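Local coordinates for protein tryptophan decarboxylase 1 (Oryza sativa subsp. japonica, PDB 6KHO) that catalyses the pyridoxal 5'-phosphate-dependent decarboxylation of L-tryptophan to tryptamine, and of 5-hydroxy-L-tryptophan to serotonin, in serotonin biosynthesis, at residues 91-94 with 99-102; 179-184 with 347-352; 251-256 with 285-290; 414-419 with 425-430. All coordinates share one frame; numbering follows the deposited sequence.

Contact 1 of 4, residues 91-94 with 99-102; sequences GMTH and NFFA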
loop_
_atom_site.group_PDB
_atom_site.type_symbol
_atom_site.label_atom_id
_atom_site.label_comp_id
_atom_site.label_asym_id
_atom_site.label_seq_id
_atom_site.Cartn_x
_atom_site.Cartn_y
_atom_site.Cartn_z
ATOM N N GLY A 91 -13.128 17.506 -12.331
ATOM C CA GLY A 91 -13.280 16.144 -12.799
ATOM C C GLY A 91 -13.336 15.103 -11.701
ATOM O O GLY A 91 -13.325 13.904 -12.003
ATOM N N MET A 92 -13.404 15.520 -10.440
ATOM C CA MET A 92 -13.479 14.614 -9.302
ATOM C C MET A 92 -14.910 14.205 -9.005
ATOM O O MET A 92 -15.846 14.986 -9.179
ATOM C CB MET A 92 -12.938 15.283 -8.040
ATOM C CG MET A 92 -11.461 15.269 -7.850
ATOM S SD MET A 92 -11.146 16.444 -6.504
ATOM C CE MET A 92 -12.077 15.711 -5.158
ATOM N N THR A 93 -15.062 12.985 -8.491
ATOM C CA THR A 93 -16.232 12.611 -7.709
ATOM C C THR A 93 -15.949 12.965 -6.251
ATOM O O THR A 93 -14.910 12.574 -5.710
ATOM C CB THR A 93 -16.510 11.115 -7.862
ATOM O OG1 THR A 93 -16.857 10.847 -9.222
ATOM C CG2 THR A 93 -17.614 10.650 -6.916
ATOM N N HIS A 94 -16.857 13.700 -5.614
ATOM C CA HIS A 94 -16.545 14.279 -4.304
ATOM C C HIS A 94 -16.974 13.330 -3.190
ATOM O O HIS A 94 -18.076 13.416 -2.642
ATOM C CB HIS A 94 -17.167 15.660 -4.179
ATOM C CG HIS A 94 -16.591 16.634 -5.161
ATOM N ND1 HIS A 94 -15.313 17.144 -5.036
ATOM C CD2 HIS A 94 -17.087 17.134 -6.320
ATOM C CE1 HIS A 94 -15.061 17.941 -6.063
ATOM N NE2 HIS A 94 -16.118 17.948 -6.858
ATOM N N ASN A 99 -23.331 15.089 0.383
ATOM C CA ASN A 99 -24.339 14.442 -0.445
ATOM C C ASN A 99 -23.807 13.205 -1.164
ATOM O O ASN A 99 -24.467 12.694 -2.073
ATOM C CB ASN A 99 -24.903 15.455 -1.457
ATOM C CG ASN A 99 -25.604 16.619 -0.780
ATOM O OD1 ASN A 99 -26.241 16.440 0.268
ATOM N ND2 ASN A 99 -25.475 17.825 -1.355
ATOM N N PHE A 100 -22.616 12.734 -0.799
ATOM C CA PHE A 100 -22.101 11.461 -1.290
ATOM C C PHE A 100 -22.735 10.347 -0.463
ATOM O O PHE A 100 -22.524 10.283 0.752
ATOM C CB PHE A 100 -20.573 11.448 -1.178
ATOM C CG PHE A 100 -19.922 10.210 -1.713
ATOM C CD1 PHE A 100 -19.847 9.057 -0.942
ATOM C CD2 PHE A 100 -19.352 10.207 -2.974
ATOM C CE1 PHE A 100 -19.226 7.910 -1.429
ATOM C CE2 PHE A 100 -18.721 9.077 -3.466
ATOM C CZ PHE A 100 -18.672 7.913 -2.691
ATOM N N PHE A 101 -23.536 9.489 -1.107
ATOM C CA PHE A 101 -24.291 8.443 -0.414
ATOM C C PHE A 101 -23.944 7.036 -0.892
ATOM O O PHE A 101 -24.685 6.096 -0.587
ATOM C CB PHE A 101 -25.805 8.657 -0.579
ATOM C CG PHE A 101 -26.292 10.019 -0.155
ATOM C CD1 PHE A 101 -26.236 10.416 1.173
ATOM C CD2 PHE A 101 -26.832 10.891 -1.082
ATOM C CE1 PHE A 101 -26.693 11.667 1.563
ATOM C CE2 PHE A 101 -27.296 12.144 -0.692
ATOM C CZ PHE A 101 -27.231 12.526 0.631
ATOM N N ALA A 102 -22.857 6.865 -1.637
ATOM C CA ALA A 102 -22.531 5.614 -2.303
ATOM C C ALA A 102 -21.512 4.786 -1.510
ATOM O O ALA A 102 -20.811 5.289 -0.624
ATOM C CB ALA A 102 -21.998 5.902 -3.708
#
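His94 and Phe100 bring the two short backbone pieces to their nearest approach, 6.9 Å between His94 CA and Phe100 CA, and neither piece has regular helix or strand geometry. Both belong to the long loop that joins helix 77-88 to helix 110-122 in this group II decarboxylase, so the contact is a fold-back of one irregular connection upon itself. Its chemistry is van der Waals packing around a single phenyl ring. With Phe100 CG anti to the backbone N (chi1 -177°), the ring extends across to the other arm of the loop. There Thr93 CG2 meets the ring edge, close to its plane, at 3.9 Å from Phe100 CE2, and the two side chains lie at about a right angle. The polar branch of Thr93 is engaged elsewhere: Thr93 OG1 hydrogen-bonds to the Gln130 carbonyl of the second subunit, which ties this half of the loop to the dimer interface. His94 likewise turns its imidazole from the ring and hydrogen-bonds Tyr44 through ND1, leaving its carbonyl to make the contact. Trp95 and Tyr472 also meet the Phe100 ring, with planes turned by about 30° and 80°. Replacing Phe100 by an alanine is likely to open a gap beside Thr93 CG2 and to leave Trp95 and Tyr472 without their aromatic partner. The Phe100 side chain is about 7 Å from that of Phe104, a serotonin-binding residue. Approaching the ring obliquely, His94 O lies 3.5 Å from Phe100 CD2.

Contact 2 of 4, residues 179-184 with 347-352; sequences MLVTLV and HRLTGS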
loop_
_atom_site.group_PDB
_atom_site.type_symbol
_atom_site.label_atom_id
_atom_site.label_comp_id
_atom_site.label_asym_id
_atom_site.label_seq_id
_atom_site.Cartn_x
_atom_site.Cartn_y
_atom_site.Cartn_z
ATOM N N MET A 179 -6.476 -10.335 3.474
ATOM C CA MET A 179 -6.964 -11.625 3.012
ATOM C C MET A 179 -5.838 -12.434 2.396
ATOM O O MET A 179 -5.724 -13.639 2.647
ATOM C CB MET A 179 -8.087 -11.427 1.997
ATOM C CG MET A 179 -9.392 -11.020 2.624
ATOM S SD MET A 179 -10.550 -10.424 1.380
ATOM C CE MET A 179 -12.011 -10.188 2.392
ATOM N N LEU A 180 -5.000 -11.790 1.589
ATOM C CA LEU A 180 -3.965 -12.524 0.862
ATOM C C LEU A 180 -2.960 -13.157 1.821
ATOM O O LEU A 180 -2.575 -14.322 1.658
ATOM C CB LEU A 180 -3.253 -11.596 -0.119
ATOM C CG LEU A 180 -2.009 -12.138 -0.836
ATOM C CD1 LEU A 180 -2.323 -13.439 -1.596
ATOM C CD2 LEU A 180 -1.457 -11.113 -1.800
ATOM N N VAL A 181 -2.511 -12.403 2.825
ATOM C CA VAL A 181 -1.457 -12.954 3.670
ATOM C C VAL A 181 -2.015 -14.066 4.563
ATOM O O VAL A 181 -1.318 -15.046 4.842
ATOM C CB VAL A 181 -0.748 -11.844 4.477
ATOM C CG1 VAL A 181 -0.111 -10.798 3.538
ATOM C CG2 VAL A 181 -1.679 -11.165 5.490
ATOM N N THR A 182 -3.268 -13.957 5.012
ATOM C CA THR A 182 -3.817 -15.052 5.811
ATOM C C THR A 182 -4.154 -16.262 4.946
ATOM O O THR A 182 -4.035 -17.401 5.411
ATOM C CB THR A 182 -5.054 -14.615 6.603
ATOM O OG1 THR A 182 -6.067 -14.092 5.723
ATOM C CG2 THR A 182 -4.673 -13.573 7.654
ATOM N N LEU A 183 -4.587 -16.041 3.699
ATOM C CA LEU A 183 -4.765 -17.159 2.776
ATOM C C LEU A 183 -3.449 -17.881 2.530
ATOM O O LEU A 183 -3.422 -19.113 2.415
ATOM C CB LEU A 183 -5.340 -16.681 1.443
ATOM C CG LEU A 183 -6.840 -16.455 1.373
ATOM C CD1 LEU A 183 -7.148 -15.490 0.228
ATOM C CD2 LEU A 183 -7.530 -17.802 1.160
ATOM N N VAL A 184 -2.351 -17.131 2.427
ATOM C CA VAL A 184 -1.060 -17.759 2.180
ATOM C C VAL A 184 -0.634 -18.579 3.392
ATOM O O VAL A 184 -0.147 -19.705 3.252
ATOM C CB VAL A 184 -0.011 -16.704 1.800
ATOM C CG1 VAL A 184 1.399 -17.271 1.963
ATOM C CG2 VAL A 184 -0.233 -16.262 0.351
ATOM N N HIS A 347 3.246 -16.209 14.463
ATOM C CA HIS A 347 4.193 -17.170 13.900
ATOM C C HIS A 347 3.644 -17.845 12.639
ATOM O O HIS A 347 4.414 -18.182 11.730
ATOM C CB HIS A 347 4.551 -18.202 14.975
ATOM C CG HIS A 347 5.637 -19.157 14.582
ATOM N ND1 HIS A 347 6.876 -18.741 14.137
ATOM C CD2 HIS A 347 5.676 -20.514 14.590
ATOM C CE1 HIS A 347 7.628 -19.799 13.881
ATOM N NE2 HIS A 347 6.925 -20.886 14.154
ATOM N N ARG A 348 2.322 -18.035 12.557
ATOM C CA ARG A 348 1.725 -18.614 11.353
ATOM C C ARG A 348 1.915 -17.703 10.143
ATOM O O ARG A 348 2.063 -18.190 9.016
ATOM C CB ARG A 348 0.226 -18.885 11.572
ATOM C CG ARG A 348 -0.140 -19.902 12.672
ATOM C CD ARG A 348 -0.304 -21.335 12.132
ATOM N NE ARG A 348 -0.853 -22.254 13.135
ATOM C CZ ARG A 348 -0.674 -23.579 13.127
ATOM N NH1 ARG A 348 -1.212 -24.340 14.079
ATOM N NH2 ARG A 348 0.048 -24.149 12.167
ATOM N N LEU A 349 1.900 -16.379 10.349
ATOM C CA LEU A 349 2.101 -15.450 9.237
ATOM C C LEU A 349 3.578 -15.243 8.937
ATOM O O LEU A 349 4.002 -15.324 7.778
ATOM C CB LEU A 349 1.447 -14.104 9.537
ATOM C CG LEU A 349 0.149 -13.761 8.822
ATOM C CD1 LEU A 349 -0.858 -14.868 9.002
ATOM C CD2 LEU A 349 -0.377 -12.456 9.402
ATOM N N THR A 350 4.382 -14.969 9.966
ATOM C CA THR A 350 5.796 -14.716 9.716
ATOM C C THR A 350 6.472 -15.946 9.113
ATOM O O THR A 350 7.407 -15.807 8.321
ATOM C CB THR A 350 6.507 -14.280 11.007
ATOM O OG1 THR A 350 6.351 -15.295 12.014
ATOM C CG2 THR A 350 5.911 -12.967 11.534
ATOM N N GLY A 351 5.973 -17.149 9.417
ATOM C CA GLY A 351 6.548 -18.352 8.823
ATOM C C GLY A 351 6.512 -18.345 7.304
ATOM O O GLY A 351 7.449 -18.807 6.647
ATOM N N SER A 352 5.437 -17.807 6.727
ATOM C CA SER A 352 5.325 -17.677 5.277
ATOM C C SER A 352 5.923 -16.382 4.728
ATOM O O SER A 352 6.360 -16.355 3.570
ATOM C CB SER A 352 3.854 -17.741 4.861
ATOM O OG SER A 352 3.290 -18.997 5.180
#
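Helix-on-helix packing at nearly a right angle joins Val181, Thr182 and Val184 to Leu349 and Ser352, where helix 175-194 meets helix 346-353 in the large, cofactor-binding domain of a fold-type I PLP enzyme. The short axes cross at 89° and approach to 9.3 Å. Such a steep crossing allows only a compact patch: 180 Å² is buried in total, and the CA atoms of Thr182 and Leu349 come within 6.8 Å of each other. Leu349 supplies two distinct branches. Its CD2 methyl lies 4.3 Å from Val181 CG2, while Leu349 CD1 stands 4.2 Å from Thr182 CG2, the methyl of the following residue on helix 175-194. The first torsion of Leu349 (chi1 -105°) is well removed from a staggered value, and it brings both methyls close to that helix. Further along, Val184 CG1 meets Ser352 CB at 3.8 Å, and Val184 also packs on Leu223 of the second subunit. The hydroxyl of Ser352 is spoken for by a hydrogen bond between OG and Asp188 OD2, again on helix 175-194, so this second point of contact combines an apolar touch with a nearby polar link between the same two helices. Thr182 OG1 is hydrogen-bonded to Tyr265 OH, while its methyl remains part of the apolar patch. Helix 175-194 starts at Thr175 and Ser176, which bind the cofactor. Both helices rest on the seven-stranded sheet, where Trp294 of strand 294-298 and Leu341 of strand 339-343 each touch Thr182 and Leu349.

Contact 3 of 4, residues 251-256 with 285-290; sequences EAMQAD and ADVAAR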
loop_
_atom_site.group_PDB
_atom_site.type_symbol
_atom_site.label_atom_id
_atom_site.label_comp_id
_atom_site.label_asym_id
_atom_site.label_seq_id
_atom_site.Cartn_x
_atom_site.Cartn_y
_atom_site.Cartn_z
ATOM N N GLU A 251 -22.223 -28.500 4.978
ATOM C CA GLU A 251 -22.483 -29.453 3.907
ATOM C C GLU A 251 -21.470 -29.305 2.776
ATOM O O GLU A 251 -20.951 -30.305 2.266
ATOM C CB GLU A 251 -23.914 -29.271 3.408
ATOM C CG GLU A 251 -24.193 -29.904 2.081
ATOM C CD GLU A 251 -25.477 -29.380 1.468
ATOM O OE1 GLU A 251 -25.954 -29.981 0.478
ATOM O OE2 GLU A 251 -25.999 -28.355 1.973
ATOM N N ALA A 252 -21.134 -28.064 2.399
ATOM C CA ALA A 252 -20.151 -27.854 1.339
ATOM C C ALA A 252 -18.773 -28.375 1.739
ATOM O O ALA A 252 -18.086 -29.022 0.939
ATOM C CB ALA A 252 -20.063 -26.364 0.985
ATOM N N MET A 253 -18.341 -28.080 2.970
ATOM C CA MET A 253 -17.008 -28.489 3.403
ATOM C C MET A 253 -16.925 -30.003 3.579
ATOM O O MET A 253 -15.907 -30.620 3.233
ATOM C CB MET A 253 -16.635 -27.787 4.709
ATOM C CG MET A 253 -16.493 -26.262 4.602
ATOM S SD MET A 253 -15.498 -25.646 5.969
ATOM C CE MET A 253 -16.693 -25.306 7.117
ATOM N N GLN A 254 -17.977 -30.611 4.135
ATOM C CA GLN A 254 -18.006 -32.066 4.294
ATOM C C GLN A 254 -17.962 -32.765 2.936
ATOM O O GLN A 254 -17.205 -33.726 2.736
ATOM C CB GLN A 254 -19.253 -32.479 5.087
ATOM C CG GLN A 254 -19.253 -33.940 5.572
ATOM C CD GLN A 254 -18.033 -34.281 6.401
ATOM O OE1 GLN A 254 -17.066 -34.861 5.900
ATOM N NE2 GLN A 254 -18.068 -33.919 7.675
ATOM N N ALA A 255 -18.763 -32.284 1.981
ATOM C CA ALA A 255 -18.750 -32.872 0.647
ATOM C C ALA A 255 -17.357 -32.823 0.034
ATOM O O ALA A 255 -16.920 -33.785 -0.610
ATOM C CB ALA A 255 -19.759 -32.157 -0.251
ATOM N N ASP A 256 -16.640 -31.711 0.226
ATOM C CA ASP A 256 -15.273 -31.616 -0.282
ATOM C C ASP A 256 -14.352 -32.602 0.428
ATOM O O ASP A 256 -13.520 -33.262 -0.212
ATOM C CB ASP A 256 -14.747 -30.184 -0.125
ATOM C CG ASP A 256 -15.292 -29.240 -1.184
ATOM O OD1 ASP A 256 -15.892 -29.732 -2.166
ATOM O OD2 ASP A 256 -15.125 -28.006 -1.041
ATOM N N ALA A 285 -16.955 -20.589 12.915
ATOM C CA ALA A 285 -15.696 -21.108 13.430
ATOM C C ALA A 285 -15.855 -22.550 13.899
ATOM O O ALA A 285 -14.958 -23.377 13.711
ATOM C CB ALA A 285 -15.205 -20.230 14.577
ATOM N N ASP A 286 -16.989 -22.861 14.524
ATOM C CA ASP A 286 -17.228 -24.221 14.995
ATOM C C ASP A 286 -17.307 -25.196 13.830
ATOM O O ASP A 286 -16.738 -26.292 13.887
ATOM C CB ASP A 286 -18.508 -24.253 15.827
ATOM C CG ASP A 286 -18.370 -23.485 17.121
ATOM O OD1 ASP A 286 -17.227 -23.101 17.464
ATOM O OD2 ASP A 286 -19.401 -23.244 17.790
ATOM N N VAL A 287 -17.984 -24.801 12.749
ATOM C CA VAL A 287 -18.052 -25.654 11.568
ATOM C C VAL A 287 -16.658 -25.865 10.989
ATOM O O VAL A 287 -16.251 -26.998 10.697
ATOM C CB VAL A 287 -19.025 -25.059 10.537
ATOM C CG1 VAL A 287 -18.980 -25.848 9.282
ATOM C CG2 VAL A 287 -20.447 -25.084 11.083
ATOM N N ALA A 288 -15.884 -24.783 10.860
ATOM C CA ALA A 288 -14.574 -24.904 10.238
ATOM C C ALA A 288 -13.614 -25.705 11.103
ATOM O O ALA A 288 -12.676 -26.322 10.583
ATOM C CB ALA A 288 -14.000 -23.510 9.956
ATOM N N ALA A 289 -13.823 -25.704 12.421
ATOM C CA ALA A 289 -12.934 -26.443 13.306
ATOM C C ALA A 289 -13.026 -27.950 13.084
ATOM O O ALA A 289 -12.066 -28.665 13.376
ATOM C CB ALA A 289 -13.245 -26.099 14.759
ATOM N N ARG A 290 -14.146 -28.443 12.553
ATOM C CA ARG A 290 -14.245 -29.854 12.198
ATOM C C ARG A 290 -13.213 -30.246 11.156
ATOM O O ARG A 290 -12.870 -31.428 11.051
ATOM C CB ARG A 290 -15.651 -30.174 11.674
ATOM C CG ARG A 290 -16.786 -29.793 12.613
ATOM C CD ARG A 290 -18.002 -30.695 12.414
ATOM N NE ARG A 290 -18.882 -30.666 13.580
ATOM C CZ ARG A 290 -19.034 -31.680 14.430
ATOM N NH1 ARG A 290 -18.360 -32.810 14.246
ATOM N NH2 ARG A 290 -19.855 -31.566 15.470
#
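A single methyl group, Met253 CE, makes every close approach to Val287 and Ala288, although the nearest CA atoms, those of Met253 and Ala288, are 8.1 Å apart. Met253 CG lies anti to the carbonyl carbon, which starts the thioether on its way across, and in the model the chain bends at its last torsion (chi3 -91°). The separation of Met253 CE from Val287 CG1 is too short for two carbons, so the exact placement of that end is doubtful, even though Val287 is clearly a neighbour. As modelled, Met253 CE is 3.8 Å from Ala288 CA and 4.3 Å from Ala288 CB. The helices are connecting segments of an alpha/beta fold. Helix 281-289 forms the crossover of a beta-alpha-beta unit between the adjacent parallel strands 262-269 and 294-298, and helix 246-258 leads from strand 231-234 into strand 262-269. Both pack on the sheet: Met253 and Ala288 each touch Val266, and Met253 also meets Tyr208. Val287 further packs on Leu249 and Leu250 of helix 246-258, which extends the apolar seam toward that helix's beginning, and Phe291 lies against Met253.

Contact 4 of 4, residues 414-419 with 425-430; sequences VFEDLV and FEVVVP
Phe425 and Val427 face Val419 and Glu416 in a helix-turn-strand arrangement: the long helix 386-420 ends, the chain reverses, and strand 425-427 runs back along the edge of the four-stranded antiparallel sheet. The short axes are 8.4 Å apart at their closest, with an angle of 134° between N-to-C directions, so the strand runs obliquely antiparallel to the helix. Phe425 comes first and touches with the root of its side chain, since Phe425 CB is 3.8 Å from Val419 CG1. Its first torsion (chi1 -62°) sets CG anti to the carbonyl carbon and leads the ring off, where it meets Trp502 edge-to-face. Glu426 sets off at CB on the side away from the helix, and its OE2 forms a salt bridge with Arg439 NE; only its backbone borders the contact, with Glu426 C 4.2 Å from Val419 CG1. Val427 turns back to the helix, as expected two residues along an extended strand, and its CG2 approaches Val419 CG1 to 3.6 Å. The CG1 methyl of Val419 therefore sits between Phe425 CB and Val427 CG2. That same Val427 methyl also reaches the preceding helical turn, 4.1 Å from Glu416 O. Phe438 and Val436 of strand 435-440 continue the packing beneath the helix. Glu416 combines apolar and charged roles: its CG lies 4.1 Å from Val427 CG2, whereas the carboxylate beyond forms salt bridges through OE2 to Arg420 NH2 and through OE1 to Arg431 NE.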
loop_
_atom_site.group_PDB
_atom_site.type_symbol
_atom_site.label_atom_id
_atom_site.label_comp_id
_atom_site.label_asym_id
_atom_site.label_seq_id
_atom_site.Cartn_x
_atom_site.Cartn_y
_atom_site.Cartn_z
ATOM N N VAL A 414 -33.202 7.637 11.019
ATOM C CA VAL A 414 -34.110 8.668 10.525
ATOM C C VAL A 414 -34.502 8.378 9.080
ATOM O O VAL A 414 -35.687 8.392 8.725
ATOM C CB VAL A 414 -33.470 10.063 10.676
ATOM C CG1 VAL A 414 -34.153 11.076 9.778
ATOM C CG2 VAL A 414 -33.531 10.528 12.132
ATOM N N PHE A 415 -33.515 8.077 8.230
ATOM C CA PHE A 415 -33.804 7.823 6.821
ATOM C C PHE A 415 -34.631 6.552 6.634
ATOM O O PHE A 415 -35.520 6.508 5.772
ATOM C CB PHE A 415 -32.504 7.721 6.026
ATOM C CG PHE A 415 -32.706 7.517 4.549
ATOM C CD1 PHE A 415 -32.840 8.600 3.704
ATOM C CD2 PHE A 415 -32.732 6.242 4.004
ATOM C CE1 PHE A 415 -33.006 8.424 2.347
ATOM C CE2 PHE A 415 -32.903 6.053 2.641
ATOM C CZ PHE A 415 -33.042 7.145 1.813
ATOM N N GLU A 416 -34.334 5.504 7.408
ATOM C CA GLU A 416 -35.066 4.244 7.281
ATOM C C GLU A 416 -36.539 4.429 7.635
ATOM O O GLU A 416 -37.429 3.943 6.927
ATOM C CB GLU A 416 -34.425 3.175 8.171
ATOM C CG GLU A 416 -35.188 1.849 8.191
ATOM C CD GLU A 416 -34.858 0.984 9.397
ATOM O OE1 GLU A 416 -33.939 1.337 10.169
ATOM O OE2 GLU A 416 -35.523 -0.057 9.576
ATOM N N ASP A 417 -36.813 5.142 8.730
ATOM C CA ASP A 417 -38.188 5.397 9.138
ATOM C C ASP A 417 -38.907 6.344 8.185
ATOM O O ASP A 417 -40.139 6.308 8.109
ATOM C CB ASP A 417 -38.205 5.935 10.568
ATOM C CG ASP A 417 -37.754 4.885 11.582
ATOM O OD1 ASP A 417 -37.664 3.693 11.202
ATOM O OD2 ASP A 417 -37.488 5.241 12.752
ATOM N N LEU A 418 -38.168 7.172 7.444
ATOM C CA LEU A 418 -38.803 7.971 6.405
ATOM C C LEU A 418 -39.195 7.103 5.214
ATOM O O LEU A 418 -40.277 7.282 4.643
ATOM C CB LEU A 418 -37.881 9.109 5.973
ATOM C CG LEU A 418 -37.707 10.263 6.966
ATOM C CD1 LEU A 418 -36.539 11.140 6.539
ATOM C CD2 LEU A 418 -38.976 11.102 7.104
ATOM N N VAL A 419 -38.336 6.152 4.828
ATOM C CA VAL A 419 -38.683 5.231 3.747
ATOM C C VAL A 419 -39.901 4.399 4.126
ATOM O O VAL A 419 -40.769 4.128 3.286
ATOM C CB VAL A 419 -37.488 4.326 3.387
ATOM C CG1 VAL A 419 -37.925 3.229 2.423
ATOM C CG2 VAL A 419 -36.364 5.139 2.768
ATOM N N PHE A 425 -42.437 2.906 -1.315
ATOM C CA PHE A 425 -41.094 2.392 -1.097
ATOM C C PHE A 425 -41.125 1.235 -0.109
ATOM O O PHE A 425 -42.034 1.124 0.718
ATOM C CB PHE A 425 -40.166 3.502 -0.574
ATOM C CG PHE A 425 -39.990 4.645 -1.531
ATOM C CD1 PHE A 425 -39.021 4.593 -2.519
ATOM C CD2 PHE A 425 -40.801 5.766 -1.450
ATOM C CE1 PHE A 425 -38.851 5.642 -3.403
ATOM C CE2 PHE A 425 -40.644 6.818 -2.335
ATOM C CZ PHE A 425 -39.667 6.757 -3.318
ATOM N N GLU A 426 -40.110 0.379 -0.196
ATOM C CA GLU A 426 -39.903 -0.681 0.779
ATOM C C GLU A 426 -38.443 -0.707 1.207
ATOM O O GLU A 426 -37.547 -0.431 0.404
ATOM C CB GLU A 426 -40.308 -2.056 0.229
ATOM C CG GLU A 426 -39.672 -2.441 -1.097
ATOM C CD GLU A 426 -40.057 -3.851 -1.534
ATOM O OE1 GLU A 426 -40.452 -4.646 -0.653
ATOM O OE2 GLU A 426 -39.964 -4.160 -2.748
ATOM N N VAL A 427 -38.216 -1.018 2.480
ATOM C CA VAL A 427 -36.876 -1.281 2.994
ATOM C C VAL A 427 -36.604 -2.765 2.789
ATOM O O VAL A 427 -37.328 -3.610 3.319
ATOM C CB VAL A 427 -36.750 -0.890 4.474
ATOM C CG1 VAL A 427 -35.419 -1.378 5.045
ATOM C CG2 VAL A 427 -36.880 0.627 4.636
ATOM N N VAL A 428 -35.560 -3.077 2.022
ATOM C CA VAL A 428 -35.399 -4.426 1.491
ATOM C C VAL A 428 -34.878 -5.401 2.551
ATOM O O VAL A 428 -35.310 -6.556 2.605
ATOM C CB VAL A 428 -34.494 -4.378 0.249
ATOM C CG1 VAL A 428 -34.024 -5.770 -0.128
ATOM C CG2 VAL A 428 -35.247 -3.737 -0.905
ATOM N N VAL A 429 -33.941 -4.979 3.397
ATOM C CA VAL A 429 -33.424 -5.843 4.459
ATOM C C VAL A 429 -33.404 -5.044 5.755
ATOM O O VAL A 429 -33.473 -3.807 5.736
ATOM C CB VAL A 429 -32.013 -6.390 4.130
ATOM C CG1 VAL A 429 -32.023 -7.241 2.864
ATOM C CG2 VAL A 429 -30.987 -5.235 4.034
ATOM N N PRO A 430 -33.316 -5.720 6.902
ATOM C CA PRO A 430 -33.147 -4.984 8.162
ATOM C C PRO A 430 -31.842 -4.202 8.147
ATOM O O PRO A 430 -30.845 -4.636 7.568
ATOM C CB PRO A 430 -33.127 -6.087 9.229
ATOM C CG PRO A 430 -33.748 -7.283 8.572
ATOM C CD PRO A 430 -33.433 -7.175 7.116
#

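Overall arrangement
All four contacts are buried, but their centres lie at different depths: about 17 Å from the chain's centre for contact 1, 20 Å for contact 2, 24 Å for contact 4 and 27 Å for contact 3. Each relies on van der Waals packing, mostly apolar, though a carbonyl oxygen takes part in contact 1. Contacts 2 and 3 both sit against the seven-stranded sheet, with contact 3 nested inside the loop that contact 2 closes. Contact 4 belongs instead to the four-stranded antiparallel sheet, and contact 1 is a loop fold-back. Contacts 1 and 2 also touch the second subunit. Aromatic packing marks contact 1, aliphatic branches meet in contacts 2 and 4, and one thioether spans contact 3.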